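Local coordinates for protein galactonate dehydratase (Zobellia galactanivorans, PDB 5OLC) that belongs to the enolase superfamily, pairing a mandelate racemase/muconate lactonizing enzyme-type N-terminal domain with a TIM-barrel-like C-terminal domain, at residues Ile137-Thr142 against Gly359-Pro364; His304-Trp309 against Thr335-Arg340. All blocks are in the same frame, centred on the assembly; numbering follows the deposited sequence.

Contact 1. Residues Ile137-Thr142 against Gly359-Pro364; sequences IEPYAT and GHLEVP
Ile-137 and Leu-361 form an antiparallel hydrogen-bonded pair: Ile-137 N donates to Leu-361 O (3.0 Å), and Leu-361 N returns a bond to Ile-137 O (2.8 Å) that meets the carbonyl almost head-on (C=O...N angle 174°). Both side chains lie on the same sheet face, the packed side of the contact. There Val-363 crosses Ile-137 at about a right angle, CG2 to CG2 at 3.9 Å, while the Pro-139 ring sets CD against Leu-361 CB at 3.8 Å, and helix 309-321 covers this face through Val-316, Val-319 and Ala-320. The other side is looser and partly exposed. Glu-138 lies beside His-360 and points the same way, its CB at the ring edge 3.5 Å from His-360 ND1; its carboxylate is nearly coplanar with the imidazole (22°), with Glu-138 OE2 3.4 Å from His-360 CE1. A water donates to both Pro-139 O and Gly-359 O, bridging the backbones where direct pairing stops. Joining is thus left to main-chain bonds and apolar packing; the carboxylate might modestly favour a protonated His-360, an effect probably weakened by the salt bridge of Glu-138 OE1 with Arg-198.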
ATOM      1  N   ILE A 137      27.153 -32.455   1.912  1.00 66.45           N
ATOM      2  CA  ILE A 137      27.047 -31.000   1.902  1.00 66.36           C
ATOM      3  C   ILE A 137      28.478 -30.431   1.692  1.00 73.41           C
ATOM      4  O   ILE A 137      29.435 -31.048   2.145  1.00 73.00           O
ATOM      5  CB  ILE A 137      26.224 -30.400   3.108  1.00 68.57           C
ATOM      6  CG1 ILE A 137      27.069 -29.609   4.073  1.00 69.26           C
ATOM      7  CG2 ILE A 137      25.378 -31.406   3.874  1.00 67.93           C
ATOM      8  CD1 ILE A 137      26.944 -28.202   3.850  1.00 81.38           C
ATOM      9  N   GLU A 138      28.627 -29.323   0.946  1.00 72.52           N
ATOM     10  CA  GLU A 138      29.934 -28.723   0.662  1.00 73.56           C
ATOM     11  C   GLU A 138      30.083 -27.379   1.406  1.00 79.32           C
ATOM     12  O   GLU A 138      29.624 -26.345   0.915  1.00 78.31           O
ATOM     13  CB  GLU A 138      30.234 -28.637  -0.859  1.00 75.01           C
ATOM     14  CG  GLU A 138      29.205 -27.921  -1.720  1.00 85.39           C
ATOM     15  CD  GLU A 138      29.682 -27.560  -3.114  1.00101.98           C
ATOM     16  OE1 GLU A 138      29.308 -26.467  -3.598  1.00 90.07           O
ATOM     17  OE2 GLU A 138      30.425 -28.365  -3.723  1.00 90.67           O
ATOM     18  N   PRO A 139      30.663 -27.375   2.628  1.00 77.33           N
ATOM     19  CA  PRO A 139      30.728 -26.114   3.390  1.00 78.01           C
ATOM     20  C   PRO A 139      31.760 -25.111   2.889  1.00 83.33           C
ATOM     21  O   PRO A 139      32.626 -25.465   2.082  1.00 83.61           O
ATOM     22  CB  PRO A 139      31.011 -26.581   4.820  1.00 79.60           C
ATOM     23  CG  PRO A 139      31.747 -27.850   4.656  1.00 83.59           C
ATOM     24  CD  PRO A 139      31.248 -28.497   3.389  1.00 78.71           C
ATOM     25  N   TYR A 140      31.649 -23.856   3.355  1.00 79.74           N
ATOM     26  CA  TYR A 140      32.595 -22.803   3.005  1.00 79.66           C
ATOM     27  C   TYR A 140      33.540 -22.509   4.169  1.00 83.30           C
ATOM     28  O   TYR A 140      33.171 -22.690   5.342  1.00 82.75           O
ATOM     29  CB  TYR A 140      31.907 -21.536   2.469  1.00 81.19           C
ATOM     30  CG  TYR A 140      30.918 -20.878   3.412  1.00 84.29           C
ATOM     31  CD1 TYR A 140      29.574 -21.244   3.412  1.00 86.91           C
ATOM     32  CD2 TYR A 140      31.298 -19.808   4.219  1.00 85.04           C
ATOM     33  CE1 TYR A 140      28.651 -20.616   4.250  1.00 88.28           C
ATOM     34  CE2 TYR A 140      30.382 -19.168   5.057  1.00 85.79           C
ATOM     35  CZ  TYR A 140      29.058 -19.578   5.073  1.00 92.84           C
ATOM     36  OH  TYR A 140      28.142 -18.957   5.890  1.00 92.46           O
ATOM     37  N   ALA A 141      34.774 -22.099   3.834  1.00 79.14           N
ATOM     38  CA  ALA A 141      35.808 -21.787   4.806  1.00 78.95           C
ATOM     39  C   ALA A 141      35.775 -20.292   5.160  1.00 83.15           C
ATOM     40  O   ALA A 141      35.890 -19.462   4.259  1.00 82.87           O
ATOM     41  CB  ALA A 141      37.168 -22.172   4.243  1.00 79.56           C
ATOM     42  N   THR A 142      35.619 -19.952   6.464  1.00 79.02           N
ATOM     43  CA  THR A 142      35.614 -18.560   6.933  1.00 78.52           C
ATOM     44  C   THR A 142      37.022 -18.160   7.432  1.00 83.60           C
ATOM     45  O   THR A 142      37.598 -18.869   8.266  1.00 82.68           O
ATOM     46  CB  THR A 142      34.497 -18.300   7.961  1.00 81.92           C
ATOM     47  OG1 THR A 142      34.706 -19.100   9.120  1.00 84.40           O
ATOM     48  CG2 THR A 142      33.114 -18.540   7.407  1.00 75.58           C
ATOM     49  N   GLY A 359      36.637 -30.781   0.129  1.00 90.28           N
ATOM     50  CA  GLY A 359      35.520 -29.843   0.169  1.00 89.18           C
ATOM     51  C   GLY A 359      34.158 -30.398   0.532  1.00 90.12           C
ATOM     52  O   GLY A 359      33.244 -29.618   0.814  1.00 90.19           O
ATOM     53  N   HIS A 360      33.997 -31.732   0.510  1.00 83.68           N
ATOM     54  CA  HIS A 360      32.719 -32.370   0.806  1.00 82.45           C
ATOM     55  C   HIS A 360      32.668 -32.953   2.201  1.00 81.69           C
ATOM     56  O   HIS A 360      33.575 -33.677   2.612  1.00 82.16           O
ATOM     57  CB  HIS A 360      32.332 -33.426  -0.253  1.00 83.85           C
ATOM     58  CG  HIS A 360      32.207 -32.905  -1.661  1.00 87.85           C
ATOM     59  ND1 HIS A 360      31.706 -31.637  -1.932  1.00 89.95           N
ATOM     60  CD2 HIS A 360      32.494 -33.516  -2.836  1.00 89.72           C
ATOM     61  CE1 HIS A 360      31.732 -31.512  -3.251  1.00 89.26           C
ATOM     62  NE2 HIS A 360      32.195 -32.617  -3.837  1.00 89.52           N
ATOM     63  N   LEU A 361      31.588 -32.618   2.920  1.00 73.57           N
ATOM     64  CA  LEU A 361      31.253 -33.040   4.276  1.00 70.76           C
ATOM     65  C   LEU A 361      30.173 -34.100   4.153  1.00 72.96           C
ATOM     66  O   LEU A 361      29.328 -34.004   3.266  1.00 72.20           O
ATOM     67  CB  LEU A 361      30.724 -31.836   5.065  1.00 69.70           C
ATOM     68  CG  LEU A 361      30.759 -31.947   6.571  1.00 72.35           C
ATOM     69  CD1 LEU A 361      31.401 -30.750   7.174  1.00 71.10           C
ATOM     70  CD2 LEU A 361      29.383 -32.130   7.119  1.00 73.37           C
ATOM     71  N   GLU A 362      30.213 -35.121   5.020  1.00 68.62           N
ATOM     72  CA  GLU A 362      29.271 -36.231   4.973  1.00 68.05           C
ATOM     73  C   GLU A 362      28.479 -36.307   6.257  1.00 71.27           C
ATOM     74  O   GLU A 362      29.054 -36.462   7.341  1.00 70.74           O
ATOM     75  CB  GLU A 362      30.033 -37.534   4.716  1.00 69.59           C
ATOM     76  CG  GLU A 362      29.189 -38.742   4.341  1.00 79.77           C
ATOM     77  CD  GLU A 362      30.047 -39.971   4.092  1.00 94.55           C
ATOM     78  OE1 GLU A 362      30.882 -39.941   3.153  1.00 76.53           O
ATOM     79  OE2 GLU A 362      29.941 -40.934   4.889  1.00 83.89           O
ATOM     80  N   VAL A 363      27.152 -36.200   6.125  1.00 67.61           N
ATOM     81  CA  VAL A 363      26.201 -36.225   7.235  1.00 67.32           C
ATOM     82  C   VAL A 363      26.352 -37.545   8.007  1.00 72.51           C
ATOM     83  O   VAL A 363      26.362 -38.599   7.371  1.00 72.04           O
ATOM     84  CB  VAL A 363      24.736 -35.978   6.746  1.00 70.64           C
ATOM     85  CG1 VAL A 363      23.740 -35.917   7.909  1.00 70.26           C
ATOM     86  CG2 VAL A 363      24.638 -34.714   5.891  1.00 70.30           C
ATOM     87  N   PRO A 364      26.518 -37.511   9.354  1.00 70.72           N
ATOM     88  CA  PRO A 364      26.636 -38.771  10.107  1.00 71.40           C
ATOM     89  C   PRO A 364      25.287 -39.484  10.325  1.00 76.24           C
ATOM     90  O   PRO A 364      24.229 -38.851  10.320  1.00 75.44           O
ATOM     91  CB  PRO A 364      27.291 -38.331  11.423  1.00 73.02           C
ATOM     92  CG  PRO A 364      26.793 -36.954  11.627  1.00 77.30           C
ATOM     93  CD  PRO A 364      26.556 -36.344  10.262  1.00 72.52           C
TER
HETATM   94  O   HOH W   1      33.312 -26.748  -0.230  1.00 58.71           O

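Contact 2. Residues His304-Trp309 against Thr335-Arg340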
ATOM      1  N   HIS A 304      23.844 -19.678  10.067  1.00 63.49           N
ATOM      2  CA  HIS A 304      25.066 -19.069  10.566  1.00 65.63           C
ATOM      3  C   HIS A 304      25.620 -20.043  11.616  1.00 71.48           C
ATOM      4  O   HIS A 304      24.844 -20.549  12.439  1.00 71.26           O
ATOM      5  CB  HIS A 304      24.771 -17.688  11.179  1.00 67.25           C
ATOM      6  CG  HIS A 304      25.981 -16.991  11.734  1.00 71.48           C
ATOM      7  ND1 HIS A 304      26.193 -16.878  13.108  1.00 73.54           N
ATOM      8  CD2 HIS A 304      27.006 -16.388  11.083  1.00 73.66           C
ATOM      9  CE1 HIS A 304      27.337 -16.223  13.241  1.00 73.26           C
ATOM     10  NE2 HIS A 304      27.866 -15.909  12.053  1.00 73.56           N
ATOM     11  N   THR A 305      26.938 -20.367  11.536  1.00 69.10           N
ATOM     12  CA  THR A 305      27.613 -21.269  12.487  1.00 69.67           C
ATOM     13  C   THR A 305      28.992 -20.748  12.866  1.00 76.41           C
ATOM     14  O   THR A 305      29.861 -20.618  12.001  1.00 76.05           O
ATOM     15  CB  THR A 305      27.653 -22.754  12.044  1.00 73.56           C
ATOM     16  OG1 THR A 305      27.153 -22.928  10.713  1.00 76.63           O
ATOM     17  CG2 THR A 305      26.915 -23.658  13.008  1.00 67.90           C
ATOM     18  N   TRP A 306      29.187 -20.447  14.170  1.00 75.12           N
ATOM     19  CA  TRP A 306      30.446 -19.919  14.695  1.00 76.10           C
ATOM     20  C   TRP A 306      30.669 -20.324  16.163  1.00 78.00           C
ATOM     21  O   TRP A 306      30.764 -19.463  17.053  1.00 77.82           O
ATOM     22  CB  TRP A 306      30.519 -18.389  14.497  1.00 76.16           C
ATOM     23  CG  TRP A 306      31.908 -17.831  14.363  1.00 78.11           C
ATOM     24  CD1 TRP A 306      32.772 -18.019  13.321  1.00 81.21           C
ATOM     25  CD2 TRP A 306      32.556 -16.910  15.261  1.00 78.25           C
ATOM     26  NE1 TRP A 306      33.932 -17.303  13.529  1.00 80.93           N
ATOM     27  CE2 TRP A 306      33.829 -16.617  14.717  1.00 82.46           C
ATOM     28  CE3 TRP A 306      32.197 -16.329  16.494  1.00 79.55           C
ATOM     29  CZ2 TRP A 306      34.740 -15.758  15.355  1.00 81.61           C
ATOM     30  CZ3 TRP A 306      33.099 -15.480  17.125  1.00 80.92           C
ATOM     31  CH2 TRP A 306      34.351 -15.198  16.557  1.00 81.47           C
ATOM     32  N   GLY A 307      30.789 -21.633  16.384  1.00 72.04           N
ATOM     33  CA  GLY A 307      31.021 -22.196  17.708  1.00 70.63           C
ATOM     34  C   GLY A 307      31.833 -23.472  17.704  1.00 71.55           C
ATOM     35  O   GLY A 307      32.792 -23.600  16.931  1.00 71.08           O
ATOM     36  N   THR A 308      31.462 -24.423  18.587  1.00 65.89           N
ATOM     37  CA  THR A 308      32.141 -25.721  18.683  1.00 64.58           C
ATOM     38  C   THR A 308      31.442 -26.707  17.740  1.00 67.66           C
ATOM     39  O   THR A 308      30.560 -26.302  16.980  1.00 67.51           O
ATOM     40  CB  THR A 308      32.199 -26.241  20.135  1.00 68.83           C
ATOM     41  OG1 THR A 308      30.922 -26.723  20.526  1.00 72.00           O
ATOM     42  CG2 THR A 308      32.713 -25.227  21.127  1.00 64.76           C
ATOM     43  N   TRP A 309      31.806 -27.996  17.790  1.00 63.67           N
ATOM     44  CA  TRP A 309      31.154 -28.978  16.940  1.00 63.11           C
ATOM     45  C   TRP A 309      29.744 -29.283  17.407  1.00 63.02           C
ATOM     46  O   TRP A 309      29.003 -29.869  16.622  1.00 63.73           O
ATOM     47  CB  TRP A 309      31.982 -30.250  16.762  1.00 62.91           C
ATOM     48  CG  TRP A 309      33.273 -30.024  16.044  1.00 64.87           C
ATOM     49  CD1 TRP A 309      34.495 -29.820  16.615  1.00 68.25           C
ATOM     50  CD2 TRP A 309      33.478 -29.973  14.624  1.00 64.86           C
ATOM     51  NE1 TRP A 309      35.452 -29.640  15.637  1.00 68.25           N
ATOM     52  CE2 TRP A 309      34.852 -29.717  14.406  1.00 69.30           C
ATOM     53  CE3 TRP A 309      32.640 -30.140  13.512  1.00 66.31           C
ATOM     54  CZ2 TRP A 309      35.406 -29.622  13.123  1.00 68.57           C
ATOM     55  CZ3 TRP A 309      33.192 -30.046  12.239  1.00 67.95           C
ATOM     56  CH2 TRP A 309      34.558 -29.791  12.054  1.00 68.57           C
ATOM     57  N   THR A 335      25.485 -25.704   1.084  1.00 65.37           N
ATOM     58  CA  THR A 335      26.634 -25.210   1.870  1.00 65.51           C
ATOM     59  C   THR A 335      26.199 -24.851   3.301  1.00 71.21           C
ATOM     60  O   THR A 335      25.002 -24.704   3.577  1.00 71.28           O
ATOM     61  CB  THR A 335      27.344 -23.986   1.240  1.00 70.64           C
ATOM     62  OG1 THR A 335      26.518 -22.821   1.336  1.00 67.30           O
ATOM     63  CG2 THR A 335      27.813 -24.217  -0.184  1.00 70.65           C
ATOM     64  N   MET A 336      27.191 -24.698   4.201  1.00 68.12           N
ATOM     65  CA  MET A 336      27.015 -24.291   5.595  1.00 67.81           C
ATOM     66  C   MET A 336      28.282 -23.603   6.092  1.00 71.56           C
ATOM     67  O   MET A 336      29.338 -23.747   5.464  1.00 71.46           O
ATOM     68  CB  MET A 336      26.626 -25.475   6.485  1.00 70.32           C
ATOM     69  CG  MET A 336      27.768 -26.415   6.783  1.00 74.11           C
ATOM     70  SD  MET A 336      27.327 -27.619   8.026  1.00 78.61           S
ATOM     71  CE  MET A 336      28.858 -28.316   8.286  1.00 75.68           C
ATOM     72  N   GLU A 337      28.186 -22.858   7.209  1.00 67.88           N
ATOM     73  CA  GLU A 337      29.340 -22.142   7.746  1.00 67.82           C
ATOM     74  C   GLU A 337      30.295 -23.047   8.519  1.00 71.24           C
ATOM     75  O   GLU A 337      29.969 -23.521   9.611  1.00 69.23           O
ATOM     76  CB  GLU A 337      28.921 -20.910   8.579  1.00 69.42           C
ATOM     77  CG  GLU A 337      30.059 -19.929   8.821  1.00 79.87           C
ATOM     78  CD  GLU A 337      29.693 -18.531   9.280  1.00107.32           C
ATOM     79  OE1 GLU A 337      28.621 -18.020   8.878  1.00112.44           O
ATOM     80  OE2 GLU A 337      30.530 -17.911   9.977  1.00100.28           O
ATOM     81  N   LEU A 338      31.497 -23.244   7.957  1.00 69.34           N
ATOM     82  CA  LEU A 338      32.534 -24.032   8.602  1.00 69.82           C
ATOM     83  C   LEU A 338      33.698 -23.127   9.018  1.00 76.46           C
ATOM     84  O   LEU A 338      34.558 -22.812   8.186  1.00 75.53           O
ATOM     85  CB  LEU A 338      32.998 -25.180   7.686  1.00 69.70           C
ATOM     86  CG  LEU A 338      33.797 -26.313   8.340  1.00 73.76           C
ATOM     87  CD1 LEU A 338      32.914 -27.206   9.217  1.00 73.38           C
ATOM     88  CD2 LEU A 338      34.463 -27.153   7.297  1.00 75.39           C
ATOM     89  N   ASP A 339      33.697 -22.682  10.304  1.00 75.76           N
ATOM     90  CA  ASP A 339      34.738 -21.824  10.889  1.00 77.08           C
ATOM     91  C   ASP A 339      36.099 -22.512  10.815  1.00 84.56           C
ATOM     92  O   ASP A 339      36.276 -23.576  11.410  1.00 84.88           O
ATOM     93  CB  ASP A 339      34.394 -21.443  12.346  1.00 79.16           C
ATOM     94  CG  ASP A 339      35.394 -20.522  13.035  1.00 89.40           C
ATOM     95  OD1 ASP A 339      35.945 -19.626  12.358  1.00 89.34           O
ATOM     96  OD2 ASP A 339      35.602 -20.679  14.261  1.00 97.09           O
ATOM     97  N   ARG A 340      37.041 -21.940  10.048  1.00 83.42           N
ATOM     98  CA  ARG A 340      38.369 -22.551   9.890  1.00 84.58           C
ATOM     99  C   ARG A 340      39.493 -21.802  10.651  1.00 91.70           C
ATOM    100  O   ARG A 340      40.678 -22.124  10.494  1.00 91.56           O
ATOM    101  CB  ARG A 340      38.723 -22.749   8.398  1.00 83.83           C
ATOM    102  CG  ARG A 340      37.809 -23.696   7.600  1.00 92.24           C
ATOM    103  CD  ARG A 340      37.373 -24.968   8.325  1.00100.84           C
ATOM    104  NE  ARG A 340      38.481 -25.868   8.643  1.00109.70           N
ATOM    105  CZ  ARG A 340      38.492 -26.708   9.673  1.00125.03           C
ATOM    106  NH1 ARG A 340      37.461 -26.761  10.508  1.00108.04           N
ATOM    107  NH2 ARG A 340      39.542 -27.486   9.889  1.00117.98           N
TER
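Glu-337 holds CG anti to its backbone N (chi1 -164°) and runs extended from there, and His-304 likewise has CG anti to N, so both side chains start off in the same sense. The imidazole and the carboxylate chain lie side by side, pointing the same way. Their planes stand nearly perpendicular, 85° apart, and the closest approach is from Glu-337 OE1 to His-304 CD2 at 3.2 Å. The polar ends are engaged by other residues: His-304 ND1 is hydrogen-bonded to Asp-277 OD2, and Glu-337 OE1 forms a salt bridge with Lys-172 NZ. Thr-305 slides past Glu-337 in the opposite direction and donates its hydroxyl OG1 to Glu-337 O (3.1 Å), in the carbonyl plane and on a lone pair, the C=O...O angle being 119°; this tethers the loop to the backbone of strand 337-339. Two residues on, the Asp-339 carboxylate approaches the pyrrole part of the Trp-306 indole, with OD1 3.3 Å from Trp-306 NE1; the same OD1 is hydrogen-bonded to Thr-341 OG1. Arg-37 ties this pair together, forming a salt bridge to Asp-339 OD2 and a cation-pi contact with Trp-306. On the other side of the strand, Leu-338 CD1 rests 4.2 Å from Trp-309 CZ3, an apolar contact at the start of helix 309-321, where Thr-308 is the N-cap. A histidine after the seventh barrel strand bonded to an aspartate after the sixth, beside a glutamate on the eighth, is consistent with the His-Asp dyad and active-site mouth of the mandelate racemase subgroup of the enolase superfamily.

The centres lie about 10 Å apart; both contacts reach one curled sheet, contact 2 through strand 337-339, parallel neighbour of 136-142, while 304-309 is the loop after strand 300-301. Tyr-140 joins them, with probable backbone hydrogen bonds from its N to Met-336 O (3.1 Å) and from Leu-338 N to its O (3.2 Å). Contact 2 is nested within contact 1: 137-142, 304-309, 335-340, then 359-364. Helix 309-321, which begins in contact 2, also packs over the apolar face of contact 1. Pairing of first and last barrel strands fits closure of a TIM-type barrel; contact 1 adds an antiparallel extension to that seam. The Glu-337 and His-304 side of contact 2 probably faces the barrel mouth, while Leu-338 and Trp-309 pack on the other side.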